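Local coordinates for ABM domain-containing protein (Deinococcus radiodurans, PDB 3E8O), which is of unknown function but probably acts as a dimeric monooxygenase of the antibiotic biosynthesis type, built on a ferredoxin-like fold, at residues T25-A30 with P65-I70; M19-G24 with Y109-A114; C53-V58 with T71-N76. All coordinates share one frame; numbering follows the deposited sequence.

Interaction 1: T25-A30 with P65-I70; sequences TLSASA and PGHFLI
Leu26 holds its CG between its own backbone N and carbonyl carbon (chi1 66°), while Phe68 sets its CG beside its N, and the two side chains slant across each other on the helix-covered face of a ferredoxin-like antiparallel sheet, where strands 20-27 and 67-74 run side by side. One branch of Leu26 does the touching: CD2 lies 3.8 Å from Phe68 CB, and the same methyl packs 3.9 Å from CG1 of Ile70, the next residue along on that face. Large apolar residues suit this side because helix 33-47 lies over it, with Leu36 and Leu40 against the Phe68 side chain.

Leu26 and Phe68 form a hydrogen-bonded pair. The bond from Phe68 N to Leu26 O is short, 2.8 Å, and fairly straight at 164°; the return bond from Leu26 N to Phe68 O stretches to 3.2 Å, its donor tilted from the carbonyl plane. The ladder continues past the regular strand, where Ala28 N binds Gly66 O at 3.0 Å. Gly66 has a positive phi, readily adopted without a side chain, and a CB here would press on Ala28 O.

On the reverse face Ser27 pairs with His67. Serine is small enough to sit under the imidazole, and its OG is hydrogen-bonded to Asp103 OD2. Ser27 CB makes a CH-pi contact over the middle of the His67 ring, 3.7 Å from the centroid and 14° off the normal.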
ATOM      1  N   THR A  25      -5.593   2.193  -6.622  1.00  8.96           N
ATOM      2  CA  THR A  25      -5.304   3.612  -6.533  1.00 10.32           C
ATOM      3  C   THR A  25      -6.539   4.403  -6.999  1.00  9.24           C
ATOM      4  O   THR A  25      -7.335   3.957  -7.827  1.00 10.02           O
ATOM      5  CB  THR A  25      -4.095   3.997  -7.357  1.00 10.72           C
ATOM      6  OG1 THR A  25      -4.287   3.634  -8.739  1.00 12.67           O
ATOM      7  CG2 THR A  25      -2.824   3.290  -6.796  1.00 14.64           C
ATOM      8  N   LEU A  26      -6.668   5.590  -6.426  1.00  9.47           N
ATOM      9  CA  LEU A  26      -7.781   6.518  -6.693  1.00  8.93           C
ATOM     10  C   LEU A  26      -7.420   7.887  -6.158  1.00 11.41           C
ATOM     11  O   LEU A  26      -6.543   7.993  -5.285  1.00 12.98           O
ATOM     12  CB  LEU A  26      -9.104   6.067  -6.083  1.00 10.29           C
ATOM     13  CG  LEU A  26      -9.265   6.009  -4.565  1.00 10.14           C
ATOM     14  CD1 LEU A  26     -10.772   5.841  -4.236  1.00 11.58           C
ATOM     15  CD2 LEU A  26      -8.374   4.929  -3.884  1.00  9.77           C
ATOM     16  N   SER A  27      -8.069   8.929  -6.674  1.00 11.39           N
ATOM     17  CA  SER A  27      -7.792  10.276  -6.172  1.00 11.22           C
ATOM     18  C   SER A  27      -9.041  11.108  -6.148  1.00 12.20           C
ATOM     19  O   SER A  27     -10.011  10.814  -6.827  1.00 13.42           O
ATOM     20  CB  SER A  27      -6.712  10.972  -7.021  1.00 13.31           C
ATOM     21  OG  SER A  27      -7.219  11.341  -8.288  1.00 14.17           O
ATOM     22  N   ALA A  28      -8.993  12.169  -5.362  1.00 13.21           N
ATOM     23  CA  ALA A  28     -10.101  13.117  -5.277  1.00 13.78           C
ATOM     24  C   ALA A  28      -9.568  14.525  -5.440  1.00 15.74           C
ATOM     25  O   ALA A  28      -8.418  14.833  -5.110  1.00 17.42           O
ATOM     26  CB  ALA A  28     -10.846  12.982  -3.923  1.00 15.56           C
ATOM     27  N   SER A  29     -10.456  15.392  -5.900  1.00 17.81           N
ATOM     28  CA  SER A  29     -10.162  16.812  -5.958  1.00 18.47           C
ATOM     29  C   SER A  29     -10.063  17.355  -4.542  1.00 17.41           C
ATOM     30  O   SER A  29     -10.504  16.747  -3.576  1.00 17.54           O
ATOM     31  CB  SER A  29     -11.303  17.541  -6.677  1.00 19.41           C
ATOM     32  OG  SER A  29     -12.456  17.549  -5.874  1.00 23.67           O
ATOM     33  N   ALA A  30      -9.502  18.547  -4.414  1.00 18.21           N
ATOM     34  CA  ALA A  30      -9.352  19.179  -3.099  1.00 19.54           C
ATOM     35  C   ALA A  30     -10.685  19.278  -2.385  1.00 20.62           C
ATOM     36  O   ALA A  30     -10.772  19.072  -1.174  1.00 21.54           O
ATOM     37  CB  ALA A  30      -8.684  20.586  -3.240  1.00 21.34           C
ATOM     38  N   PRO A  65      -0.623  14.448  -2.289  1.00 17.17           N
ATOM     39  CA  PRO A  65      -1.826  14.665  -1.497  1.00 18.16           C
ATOM     40  C   PRO A  65      -3.068  14.508  -2.345  1.00 15.91           C
ATOM     41  O   PRO A  65      -3.081  14.888  -3.530  1.00 17.49           O
ATOM     42  CB  PRO A  65      -1.667  16.096  -1.005  1.00 20.43           C
ATOM     43  CG  PRO A  65      -0.204  16.279  -0.980  1.00 21.79           C
ATOM     44  CD  PRO A  65       0.319  15.583  -2.165  1.00 20.81           C
ATOM     45  N   GLY A  66      -4.062  13.831  -1.773  1.00 15.12           N
ATOM     46  CA  GLY A  66      -5.335  13.598  -2.443  1.00 14.99           C
ATOM     47  C   GLY A  66      -5.327  12.364  -3.308  1.00 12.83           C
ATOM     48  O   GLY A  66      -6.322  12.063  -3.950  1.00 13.63           O
ATOM     49  N   HIS A  67      -4.206  11.649  -3.300  1.00 12.25           N
ATOM     50  CA  HIS A  67      -4.042  10.358  -4.045  1.00 11.17           C
ATOM     51  C   HIS A  67      -3.910   9.266  -3.001  1.00  9.71           C
ATOM     52  O   HIS A  67      -3.102   9.364  -2.084  1.00 10.50           O
ATOM     53  CB  HIS A  67      -2.850  10.428  -4.981  1.00 11.83           C
ATOM     54  CG  HIS A  67      -3.033  11.418  -6.086  1.00 14.86           C
ATOM     55  ND1 HIS A  67      -3.148  11.035  -7.397  1.00 17.44           N
ATOM     56  CD2 HIS A  67      -3.183  12.763  -6.063  1.00 17.86           C
ATOM     57  CE1 HIS A  67      -3.315  12.111  -8.150  1.00 19.22           C
ATOM     58  NE2 HIS A  67      -3.321  13.179  -7.365  1.00 19.54           N
ATOM     59  N   PHE A  68      -4.722   8.232  -3.181  1.00  8.97           N
ATOM     60  CA  PHE A  68      -4.905   7.181  -2.180  1.00  9.51           C
ATOM     61  C   PHE A  68      -4.621   5.814  -2.755  1.00  9.39           C
ATOM     62  O   PHE A  68      -4.662   5.574  -3.966  1.00 10.39           O
ATOM     63  CB  PHE A  68      -6.348   7.236  -1.636  1.00  9.67           C
ATOM     64  CG  PHE A  68      -6.720   8.583  -1.044  1.00  9.82           C
ATOM     65  CD1 PHE A  68      -6.332   8.931   0.225  1.00 10.31           C
ATOM     66  CD2 PHE A  68      -7.385   9.543  -1.807  1.00 12.44           C
ATOM     67  CE1 PHE A  68      -6.597  10.159   0.741  1.00 11.08           C
ATOM     68  CE2 PHE A  68      -7.647  10.781  -1.286  1.00 12.31           C
ATOM     69  CZ  PHE A  68      -7.252  11.087  -0.013  1.00 11.95           C
ATOM     70  N   LEU A  69      -4.307   4.933  -1.813  1.00  8.64           N
ATOM     71  CA  LEU A  69      -3.993   3.542  -2.078  0.50 10.17           C
ATOM     72  C   LEU A  69      -4.890   2.642  -1.230  1.00  9.10           C
ATOM     73  O   LEU A  69      -5.157   2.938  -0.060  1.00 10.33           O
ATOM     74  CB  LEU A  69      -2.502   3.272  -1.748  0.50 10.23           C
ATOM     75  CG  LEU A  69      -1.829   1.915  -2.000  0.50 11.52           C
ATOM     76  CD1 LEU A  69      -1.791   1.548  -3.490  0.50 12.08           C
ATOM     77  CD2 LEU A  69      -0.385   1.901  -1.417  0.50 13.69           C
ATOM     78  N   ILE A  70      -5.307   1.539  -1.826  1.00  9.25           N
ATOM     79  CA  ILE A  70      -6.068   0.501  -1.173  1.00  9.76           C
ATOM     80  C   ILE A  70      -5.233  -0.774  -1.308  1.00  9.57           C
ATOM     81  O   ILE A  70      -4.993  -1.272  -2.420  1.00 10.94           O
ATOM     82  CB  ILE A  70      -7.477   0.275  -1.745  1.00  9.46           C
ATOM     83  CG1 ILE A  70      -8.301   1.565  -1.868  1.00 10.57           C
ATOM     84  CG2 ILE A  70      -8.205  -0.751  -0.913  1.00 10.70           C
ATOM     85  CD1 ILE A  70      -9.658   1.392  -2.500  1.00 11.96           C
TER

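Interaction 2: M19-G24 with Y109-A114; sequences MVISHG and YEAGEA
The four-stranded antiparallel sheet of this ferredoxin-like fold gains one of its two outer strands here, as strand 105-110 pairs with strand 20-27. Ile21 and Tyr109 are a hydrogen-bonded pair: Ile21 N reaches Tyr109 O at 2.9 Å, almost straight at 170°, and Tyr109 N returns a more bent bond of 2.8 Å to Ile21 O. One step on, Ala111 N donates to Met19 O at 2.8 Å.

The side chains divide between two faces. Val20, with CG1 anti to its backbone N (chi1 -179°), lays that methyl 3.6 Å from Tyr109 O, and it shares its face with Glu110; Leu77 of helix 77-84 covers both, so a compact branched residue fits. On the other face Ile21 has an extended end (chi2 172°) that brings CD1 to 3.9 Å from Ala111 CB, a contact that a small residue accommodates without crowding the nearby carbonyl of Met19. Tyr109 turns its ring edge to the backbone, CD1 being the ring atom next to Ile21 O. This face meets the second subunit, whose Tyr109 packs on Met19 and Ile21.

Past the last direct bond a water continues the link, accepting from Met19 N at 2.8 Å and donating to Ala111 O at 2.7 Å.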
HETATM    1  N   MSE A  19      -2.757 -17.067  -1.445  1.00 19.09           N
HETATM    2  CA  MSE A  19      -3.110 -15.704  -1.003  0.70 15.63           C
HETATM    3  C   MSE A  19      -3.117 -14.810  -2.211  1.00 13.28           C
HETATM    4  O   MSE A  19      -2.393 -15.034  -3.186  1.00 14.53           O
HETATM    5  CB  MSE A  19      -2.152 -15.137   0.035  0.70 15.94           C
HETATM    6  CG  MSE A  19      -2.637 -13.879   0.741  0.70 15.04           C
HETATM    7 SE   MSE A  19      -1.423 -13.175   2.124  0.53 17.61          SE
HETATM    8  CE  MSE A  19      -0.271 -12.202   0.967  0.70 18.34           C
ATOM      9  N   VAL A  20      -3.953 -13.804  -2.150  1.00 11.04           N
ATOM     10  CA  VAL A  20      -4.096 -12.832  -3.248  1.00  9.76           C
ATOM     11  C   VAL A  20      -3.853 -11.436  -2.695  1.00  9.07           C
ATOM     12  O   VAL A  20      -4.376 -11.070  -1.635  1.00 10.96           O
ATOM     13  CB  VAL A  20      -5.514 -12.864  -3.853  1.00 11.12           C
ATOM     14  CG1 VAL A  20      -5.668 -11.878  -4.999  1.00 13.72           C
ATOM     15  CG2 VAL A  20      -5.836 -14.296  -4.304  1.00 14.77           C
ATOM     16  N   ILE A  21      -3.066 -10.667  -3.429  1.00  9.17           N
ATOM     17  CA  ILE A  21      -2.778  -9.277  -3.090  1.00 10.12           C
ATOM     18  C   ILE A  21      -3.485  -8.385  -4.069  1.00 11.44           C
ATOM     19  O   ILE A  21      -3.382  -8.591  -5.274  1.00 13.39           O
ATOM     20  CB  ILE A  21      -1.293  -9.011  -3.190  1.00 11.37           C
ATOM     21  CG1 ILE A  21      -0.522  -9.818  -2.125  1.00 14.91           C
ATOM     22  CG2 ILE A  21      -1.028  -7.497  -3.123  1.00 14.11           C
ATOM     23  CD1 ILE A  21       1.016  -9.745  -2.305  1.00 19.47           C
ATOM     24  N   SER A  22      -4.221  -7.414  -3.547  1.00  9.73           N
ATOM     25  CA  SER A  22      -4.870  -6.375  -4.390  1.00 10.44           C
ATOM     26  C   SER A  22      -4.191  -5.035  -4.163  1.00 11.10           C
ATOM     27  O   SER A  22      -3.879  -4.664  -3.017  1.00 11.24           O
ATOM     28  CB  SER A  22      -6.341  -6.229  -3.994  1.00 13.38           C
ATOM     29  OG  SER A  22      -7.108  -5.484  -4.929  1.00 18.09           O
ATOM     30  N   HIS A  23      -3.984  -4.290  -5.244  1.00 10.73           N
ATOM     31  CA  HIS A  23      -3.420  -2.923  -5.219  1.00 10.21           C
ATOM     32  C   HIS A  23      -4.348  -2.002  -5.978  1.00  9.54           C
ATOM     33  O   HIS A  23      -4.664  -2.236  -7.150  1.00 10.89           O
ATOM     34  CB  HIS A  23      -2.017  -2.914  -5.840  1.00 10.96           C
ATOM     35  CG  HIS A  23      -1.407  -1.558  -5.961  1.00 13.92           C
ATOM     36  ND1 HIS A  23      -1.085  -0.799  -4.860  1.00 17.68           N
ATOM     37  CD2 HIS A  23      -1.162  -0.778  -7.048  1.00 15.88           C
ATOM     38  CE1 HIS A  23      -0.589   0.362  -5.267  1.00 19.14           C
ATOM     39  NE2 HIS A  23      -0.623   0.394  -6.594  1.00 18.54           N
ATOM     40  N   GLY A  24      -4.851  -1.002  -5.263  1.00  9.26           N
ATOM     41  CA  GLY A  24      -5.768  -0.038  -5.850  1.00 10.02           C
ATOM     42  C   GLY A  24      -5.320   1.365  -5.621  1.00  9.58           C
ATOM     43  O   GLY A  24      -4.721   1.704  -4.586  1.00 10.65           O
ATOM     44  N   TYR A 109      -3.251  -9.934  -7.713  1.00 10.57           N
ATOM     45  CA  TYR A 109      -2.197 -10.884  -8.110  1.00 11.34           C
ATOM     46  C   TYR A 109      -2.153 -12.007  -7.101  1.00 10.90           C
ATOM     47  O   TYR A 109      -2.176 -11.762  -5.907  1.00 11.59           O
ATOM     48  CB  TYR A 109      -0.787 -10.225  -8.104  1.00 12.36           C
ATOM     49  CG  TYR A 109      -0.700  -8.924  -8.857  1.00 12.42           C
ATOM     50  CD1 TYR A 109      -1.057  -7.723  -8.258  1.00 11.48           C
ATOM     51  CD2 TYR A 109      -0.253  -8.887 -10.157  1.00 12.37           C
ATOM     52  CE1 TYR A 109      -1.006  -6.530  -8.944  1.00 12.33           C
ATOM     53  CE2 TYR A 109      -0.205  -7.696 -10.853  1.00 13.81           C
ATOM     54  CZ  TYR A 109      -0.590  -6.517 -10.248  1.00 12.71           C
ATOM     55  OH  TYR A 109      -0.505  -5.338 -10.968  1.00 14.92           O
ATOM     56  N   GLU A 110      -2.129 -13.242  -7.579  1.00 11.41           N
ATOM     57  CA  GLU A 110      -1.868 -14.372  -6.684  1.00 12.50           C
ATOM     58  C   GLU A 110      -0.428 -14.238  -6.227  1.00 12.12           C
ATOM     59  O   GLU A 110       0.485 -13.888  -6.987  1.00 14.61           O
ATOM     60  CB  GLU A 110      -2.113 -15.707  -7.369  1.00 13.72           C
ATOM     61  CG  GLU A 110      -3.599 -15.899  -7.563  1.00 17.47           C
ATOM     62  CD  GLU A 110      -4.003 -17.289  -7.971  1.00 27.77           C
ATOM     63  OE1 GLU A 110      -3.636 -17.673  -9.088  1.00 31.06           O
ATOM     64  OE2 GLU A 110      -4.703 -17.977  -7.194  1.00 26.65           O
ATOM     65  N   ALA A 111      -0.232 -14.524  -4.957  1.00 11.90           N
ATOM     66  CA  ALA A 111       1.057 -14.372  -4.281  1.00 13.69           C
ATOM     67  C   ALA A 111       1.662 -15.699  -3.928  1.00 15.24           C
ATOM     68  O   ALA A 111       0.971 -16.618  -3.536  1.00 17.26           O
ATOM     69  CB  ALA A 111       0.865 -13.534  -2.983  1.00 14.90           C
ATOM     70  N   GLY A 112       2.980 -15.766  -4.071  1.00 16.45           N
ATOM     71  CA  GLY A 112       3.758 -16.910  -3.609  1.00 16.30           C
ATOM     72  C   GLY A 112       3.902 -16.840  -2.095  1.00 18.61           C
ATOM     73  O   GLY A 112       3.363 -15.947  -1.437  1.00 19.01           O
ATOM     74  N   GLU A 113       4.687 -17.757  -1.531  1.00 18.70           N
ATOM     75  CA  GLU A 113       4.918 -17.757  -0.095  1.00 19.89           C
ATOM     76  C   GLU A 113       5.617 -16.464   0.325  1.00 19.34           C
ATOM     77  O   GLU A 113       6.415 -15.879  -0.393  1.00 19.16           O
ATOM     78  CB  GLU A 113       5.776 -18.933   0.373  1.00 22.92           C
ATOM     79  N   ALA A 114       5.275 -16.037   1.507  1.00 18.61           N
ATOM     80  CA  ALA A 114       5.888 -14.835   2.095  1.00 18.44           C
ATOM     81  C   ALA A 114       7.375 -15.007   2.150  1.00 19.25           C
ATOM     82  O   ALA A 114       7.900 -16.027   2.593  1.00 22.26           O
ATOM     83  CB  ALA A 114       5.364 -14.604   3.520  1.00 21.28           C
TER
HETATM   84  O   HOH W   1      -0.028 -17.784  -1.353  1.00 26.88           O

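Interaction 3: C53-V58 with T71-N76; sequences CLLYLV and TEHWDN
Strands 53-58 and 71-74 run antiparallel, in regular register from Leu57 to Leu55 and then through a classic beta bulge, in which Leu54 and Leu55 both face His73. Leu57 and Thr71 exchange two nearly straight backbone bonds, and His73 N binds Leu55 O. At the bulge His73 O is gripped twice, by Leu54 N at 2.8 Å and by Leu55 N at a longer 3.2 Å. The extra residue moves the pairing on by one, and Cys53 then stands opposite Trp74.

Leu55 and His73 lie side by side on one face of the sheet. Leu55 carries CG anti to its backbone N (chi1 -173°), and its CD2 rests over the centre of the imidazole, 3.7 Å from the centroid, as a CH-pi contact. The His73 ring also meets His23 of the second subunit edge-to-face, so this face belongs to the dimer interface.

The other face carries Cys53, Tyr56, Glu72 and Trp74. Cys53 is slim enough to let the indole in close: its CB lies 3.6 Å from Trp74 CZ3, and its SG sits over the six-membered ring, toward the rim, 4.3 Å from the centroid. Trp74 NE1 donates to Glu72 OE1 at 2.8 Å and 165°; the carboxylate oxygen lies in the indole plane and is met on its anti side, which restrains the glutamate's rotation. Alongside runs Tyr56, its CE2 3.3 Å from Glu72 CD, with ring and carboxylate planes 41° apart. Tyr56 OH hydrogen-bonds an unidentified bound molecule that also approaches Glu72. A polar patch set among aromatic residues, between the sheet and its helices, is consistent with the ligand pocket of a dimeric alpha-beta barrel protein.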
ATOM      1  N   CYS A  53     -10.488 -11.967   4.770  1.00 10.74           N
ATOM      2  CA  CYS A  53      -9.754 -10.706   4.694  1.00 11.19           C
ATOM      3  C   CYS A  53      -8.607 -10.736   5.672  1.00 11.41           C
ATOM      4  O   CYS A  53      -8.816 -10.688   6.899  1.00 13.84           O
ATOM      5  CB  CYS A  53     -10.645  -9.491   4.934  1.00 12.41           C
ATOM      6  SG  CYS A  53      -9.731  -7.988   4.676  1.00 14.45           S
ATOM      7  N   LEU A  54      -7.393 -10.793   5.127  1.00 10.96           N
ATOM      8  CA  LEU A  54      -6.193 -10.857   5.972  1.00 11.38           C
ATOM      9  C   LEU A  54      -5.575  -9.482   6.208  1.00 11.76           C
ATOM     10  O   LEU A  54      -4.900  -9.259   7.188  1.00 15.05           O
ATOM     11  CB  LEU A  54      -5.177 -11.791   5.369  1.00 11.01           C
ATOM     12  CG  LEU A  54      -5.630 -13.234   5.118  1.00 12.91           C
ATOM     13  CD1 LEU A  54      -4.632 -14.040   4.323  1.00 13.90           C
ATOM     14  CD2 LEU A  54      -5.998 -13.903   6.465  1.00 15.59           C
ATOM     15  N   LEU A  55      -5.849  -8.563   5.307  1.00 10.23           N
ATOM     16  CA  LEU A  55      -5.326  -7.194   5.406  1.00  9.92           C
ATOM     17  C   LEU A  55      -6.171  -6.285   4.529  1.00  9.54           C
ATOM     18  O   LEU A  55      -6.513  -6.636   3.408  1.00  9.83           O
ATOM     19  CB  LEU A  55      -3.894  -7.108   4.890  1.00 11.66           C
ATOM     20  CG  LEU A  55      -3.180  -5.765   5.106  1.00 12.30           C
ATOM     21  CD1 LEU A  55      -2.898  -5.497   6.582  1.00 15.64           C
ATOM     22  CD2 LEU A  55      -1.895  -5.748   4.284  1.00 16.26           C
ATOM     23  N   TYR A  56      -6.494  -5.121   5.039  1.00  9.31           N
ATOM     24  CA  TYR A  56      -7.175  -4.071   4.245  1.00  9.68           C
ATOM     25  C   TYR A  56      -6.762  -2.728   4.814  1.00 10.41           C
ATOM     26  O   TYR A  56      -7.161  -2.344   5.898  1.00 11.90           O
ATOM     27  CB  TYR A  56      -8.691  -4.240   4.281  1.00  9.72           C
ATOM     28  CG  TYR A  56      -9.410  -3.490   3.186  1.00 10.16           C
ATOM     29  CD1 TYR A  56      -9.627  -2.150   3.266  1.00 12.44           C
ATOM     30  CD2 TYR A  56      -9.966  -4.158   2.111  1.00 11.06           C
ATOM     31  CE1 TYR A  56     -10.291  -1.465   2.269  1.00 12.48           C
ATOM     32  CE2 TYR A  56     -10.646  -3.498   1.134  1.00 11.98           C
ATOM     33  CZ  TYR A  56     -10.825  -2.144   1.209  1.00 10.33           C
ATOM     34  OH  TYR A  56     -11.490  -1.399   0.265  1.00 13.86           O
ATOM     35  N   LEU A  57      -5.903  -2.054   4.081  1.00  9.09           N
ATOM     36  CA  LEU A  57      -5.374  -0.754   4.455  1.00  9.48           C
ATOM     37  C   LEU A  57      -5.706   0.296   3.397  1.00  8.63           C
ATOM     38  O   LEU A  57      -5.636   0.061   2.190  1.00 10.36           O
ATOM     39  CB  LEU A  57      -3.842  -0.801   4.565  1.00 10.81           C
ATOM     40  CG  LEU A  57      -3.230  -1.750   5.559  1.00 12.63           C
ATOM     41  CD1 LEU A  57      -1.697  -1.807   5.381  1.00 11.22           C
ATOM     42  CD2 LEU A  57      -3.615  -1.380   6.964  1.00 14.92           C
ATOM     43  N   VAL A  58      -6.085   1.464   3.895  1.00  8.44           N
ATOM     44  CA  VAL A  58      -6.344   2.606   3.060  1.00  9.46           C
ATOM     45  C   VAL A  58      -5.364   3.698   3.478  1.00  9.38           C
ATOM     46  O   VAL A  58      -5.180   3.958   4.674  1.00  9.31           O
ATOM     47  CB  VAL A  58      -7.792   3.075   3.127  1.00  9.45           C
ATOM     48  CG1 VAL A  58      -8.729   2.026   2.501  1.00  9.68           C
ATOM     49  CG2 VAL A  58      -8.317   3.448   4.596  1.00 10.89           C
ATOM     50  N   THR A  71      -4.794  -1.309  -0.175  1.00  9.44           N
ATOM     51  CA  THR A  71      -3.929  -2.484  -0.086  1.00  8.81           C
ATOM     52  C   THR A  71      -4.692  -3.605   0.589  1.00  8.50           C
ATOM     53  O   THR A  71      -5.171  -3.446   1.701  1.00 10.15           O
ATOM     54  CB  THR A  71      -2.670  -2.139   0.696  1.00 10.75           C
ATOM     55  OG1 THR A  71      -2.032  -1.025   0.076  1.00 12.28           O
ATOM     56  CG2 THR A  71      -1.703  -3.326   0.833  1.00 12.97           C
ATOM     57  N   GLU A  72      -4.827  -4.731  -0.111  1.00  8.88           N
ATOM     58  CA  GLU A  72      -5.613  -5.834   0.451  1.00  8.98           C
ATOM     59  C   GLU A  72      -4.907  -7.160   0.285  1.00  8.49           C
ATOM     60  O   GLU A  72      -4.306  -7.409  -0.734  1.00  9.60           O
ATOM     61  CB  GLU A  72      -7.000  -5.968  -0.255  1.00  9.32           C
ATOM     62  CG  GLU A  72      -7.690  -4.670  -0.590  1.00 10.34           C
ATOM     63  CD  GLU A  72      -8.943  -4.771  -1.414  1.00  9.93           C
ATOM     64  OE1 GLU A  72      -9.661  -5.795  -1.300  1.00 11.03           O
ATOM     65  OE2 GLU A  72      -9.251  -3.785  -2.148  1.00 11.93           O
ATOM     66  N   HIS A  73      -5.044  -8.006   1.301  1.00  9.27           N
ATOM     67  CA  HIS A  73      -4.602  -9.401   1.229  1.00 10.00           C
ATOM     68  C   HIS A  73      -5.791 -10.280   1.551  1.00  9.47           C
ATOM     69  O   HIS A  73      -6.460 -10.081   2.550  1.00 11.22           O
ATOM     70  CB  HIS A  73      -3.475  -9.731   2.219  1.00 10.12           C
ATOM     71  CG  HIS A  73      -2.214  -8.991   1.979  1.00 11.18           C
ATOM     72  ND1 HIS A  73      -1.143  -9.118   2.835  1.00 12.51           N
ATOM     73  CD2 HIS A  73      -1.846  -8.102   1.022  1.00 10.52           C
ATOM     74  CE1 HIS A  73      -0.154  -8.359   2.386  1.00 12.51           C
ATOM     75  NE2 HIS A  73      -0.557  -7.725   1.298  1.00 12.65           N
ATOM     76  N   TRP A  74      -6.086 -11.204   0.649  1.00  9.00           N
ATOM     77  CA  TRP A  74      -7.211 -12.160   0.757  1.00 10.03           C
ATOM     78  C   TRP A  74      -6.684 -13.564   0.804  1.00 11.04           C
ATOM     79  O   TRP A  74      -5.739 -13.925   0.108  1.00 10.20           O
ATOM     80  CB  TRP A  74      -8.160 -11.993  -0.451  1.00 11.72           C
ATOM     81  CG  TRP A  74      -8.905 -10.682  -0.407  1.00 10.74           C
ATOM     82  CD1 TRP A  74      -8.542  -9.513  -1.018  1.00 10.86           C
ATOM     83  CD2 TRP A  74     -10.081 -10.392   0.350  1.00 10.78           C
ATOM     84  NE1 TRP A  74      -9.403  -8.506  -0.656  1.00 10.99           N
ATOM     85  CE2 TRP A  74     -10.371  -9.021   0.168  1.00 11.12           C
ATOM     86  CE3 TRP A  74     -10.912 -11.154   1.179  1.00 11.23           C
ATOM     87  CZ2 TRP A  74     -11.432  -8.402   0.781  1.00 13.03           C
ATOM     88  CZ3 TRP A  74     -11.972 -10.521   1.784  1.00 11.48           C
ATOM     89  CH2 TRP A  74     -12.218  -9.181   1.591  1.00 13.16           C
ATOM     90  N   ASP A  75      -7.356 -14.408   1.568  1.00 10.92           N
ATOM     91  CA  ASP A  75      -6.889 -15.786   1.736  1.00 12.31           C
ATOM     92  C   ASP A  75      -6.852 -16.533   0.424  1.00 12.37           C
ATOM     93  O   ASP A  75      -6.012 -17.357   0.193  1.00 14.22           O
ATOM     94  CB  ASP A  75      -7.769 -16.531   2.725  1.00 15.48           C
ATOM     95  CG  ASP A  75      -7.265 -17.889   2.986  1.00 23.37           C
ATOM     96  OD1 ASP A  75      -6.191 -18.008   3.619  1.00 31.27           O
ATOM     97  OD2 ASP A  75      -7.907 -18.830   2.474  1.00 24.95           O
ATOM     98  N   ASN A  76      -7.839 -16.245  -0.429  1.00 12.61           N
ATOM     99  CA  ASN A  76      -7.935 -16.889  -1.734  1.00 12.63           C
ATOM    100  C   ASN A  76      -8.812 -16.056  -2.638  1.00 12.10           C
ATOM    101  O   ASN A  76      -9.496 -15.125  -2.205  1.00 12.16           O
ATOM    102  CB  ASN A  76      -8.439 -18.320  -1.607  1.00 13.71           C
ATOM    103  CG  ASN A  76      -9.747 -18.397  -0.870  1.00 15.69           C
ATOM    104  OD1 ASN A  76     -10.767 -18.007  -1.389  1.00 21.38           O
ATOM    105  ND2 ASN A  76      -9.711 -18.821   0.388  1.00 24.42           N
TER
HETATM  106  O   HOH W   2      -2.971   1.230   1.394  1.00 10.45           O

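How the interactions relate
From the N terminus, the chain enters the sheet at 19-24, whose partner 109-114 comes only near the far end; interaction 2 thus closes the longest loop, and interactions 1 and 3 both fall within it. Residues 25-30 continue the same strand and open interaction 1. Before 65-70 closes it, 53-58 has already opened interaction 3, which 71-76 then completes, so these two cross. Interaction 3 joins the arms of a hairpin, whereas interaction 1 binds that hairpin to strand 20-27, the helix 33-47 lying in the chain between them. Together they knit all four strands, 53-61, 67-74, 20-27 and 105-110, with backbone bonds such as Ser22 N to Glu72 O filling the steps between.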